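Local coordinates for esterase (Pelagibacterium halotolerans, PDB 5DWD), which probably hydrolyses carboxylic esters as a carboxylesterase of the alpha/beta-hydrolase superfamily, at residues B[218-221]-B[222-225]. Sequence-based numbering, arbitrary orientation.
Sequences QGSG and HTIA
The imidazole of His222, the flat group of this loop, is carried at the centre of the turn between Gly221 and Thr223. It lies against the Phe138 ring with the planes inclined at about 40°, and at its rim ND1 is hydrogen-bonded to Asp190 OD2 and NE2 to Ser139 OG. CB leaves the Gly221 side, with CG anti to the backbone N (chi1 -163°). An inverse gamma turn centred on His222 is closed by a weak, bent bond from Thr223 N to Gly221 O (2.9 Å, 134° at the hydrogen). One water lies inside the bend: it accepts from Ser220 OG at 2.6 Å and donates to Gly221 O and Thr223 O, each at 2.9 Å. Ser220 OG also touches two methyl groups, Thr223 CG2 and Ala225 CB, both 3.5 Å away. The loop between strand 212-217 and helix 226-239 thus folds back on itself, bringing Ser220 CA and Ala225 CA to 6.3 Å; Ala225 is the N-cap residue of that helix. The hydrogen-bonded series Ser139, His222, Asp190 is consistent with the catalytic triad of an alpha/beta hydrolase, with Ser139 on a probable nucleophile elbow; the weak turn bond and the water's three bonds tie together the backbone on both sides of the histidine.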
loop_
_atom_site.group_PDB
_atom_site.type_symbol
_atom_site.label_atom_id
_atom_site.label_comp_id
_atom_site.label_asym_id
_atom_site.label_seq_id
_atom_site.Cartn_x
_atom_site.Cartn_y
_atom_site.Cartn_z
ATOM N N GLN B 218 23.665 4.025 13.938
ATOM C CA GLN B 218 24.882 4.812 14.070
ATOM C C GLN B 218 26.003 3.950 14.673
ATOM O O GLN B 218 25.795 3.229 15.623
ATOM C CB GLN B 218 24.610 6.023 14.995
ATOM N N GLY B 219 27.149 4.014 14.050
ATOM C CA GLY B 219 28.294 3.320 14.584
ATOM C C GLY B 219 28.393 1.857 14.326
ATOM O O GLY B 219 29.237 1.166 14.924
ATOM N N SER B 220 27.593 1.386 13.386
ATOM C CA SER B 220 27.600 0.000 13.071
ATOM C C SER B 220 27.913 -0.227 11.557
ATOM O O SER B 220 27.569 0.626 10.745
ATOM C CB SER B 220 26.209 -0.540 13.446
ATOM O OG SER B 220 26.027 -1.888 13.020
ATOM N N GLY B 221 28.536 -1.387 11.243
ATOM C CA GLY B 221 28.932 -1.695 9.878
ATOM C C GLY B 221 27.913 -2.670 9.270
ATOM O O GLY B 221 26.696 -2.496 9.405
ATOM N N HIS B 222 28.455 -3.627 8.526
ATOM C CA HIS B 222 27.668 -4.537 7.658
ATOM C C HIS B 222 27.185 -5.688 8.522
ATOM O O HIS B 222 27.700 -6.811 8.498
ATOM C CB HIS B 222 28.433 -4.975 6.417
ATOM C CG HIS B 222 27.576 -5.541 5.322
ATOM N ND1 HIS B 222 26.656 -4.777 4.674
ATOM C CD2 HIS B 222 27.483 -6.805 4.766
ATOM C CE1 HIS B 222 26.022 -5.515 3.767
ATOM N NE2 HIS B 222 26.526 -6.727 3.793
ATOM N N THR B 223 26.171 -5.375 9.272
ATOM C CA THR B 223 25.510 -6.316 10.207
ATOM C C THR B 223 24.142 -5.778 10.601
ATOM O O THR B 223 23.742 -4.724 10.111
ATOM C CB THR B 223 26.394 -6.528 11.431
ATOM O OG1 THR B 223 25.901 -7.600 12.193
ATOM C CG2 THR B 223 26.480 -5.258 12.251
ATOM N N ILE B 224 23.428 -6.498 11.456
ATOM C CA ILE B 224 22.223 -5.993 12.101
ATOM C C ILE B 224 22.590 -5.629 13.556
ATOM O O ILE B 224 22.980 -6.559 14.332
ATOM C CB ILE B 224 21.093 -7.046 12.065
ATOM C CG1 ILE B 224 20.785 -7.438 10.622
ATOM C CG2 ILE B 224 19.882 -6.525 12.787
ATOM C CD1 ILE B 224 19.641 -8.409 10.401
ATOM N N ALA B 225 22.585 -4.338 13.815
ATOM C CA ALA B 225 22.947 -3.729 15.131
ATOM C C ALA B 225 21.748 -3.996 16.051
ATOM O O ALA B 225 20.607 -4.152 15.606
ATOM C CB ALA B 225 23.234 -2.265 15.021
HETATM O O HOH W 1 24.354 -2.018 11.025
#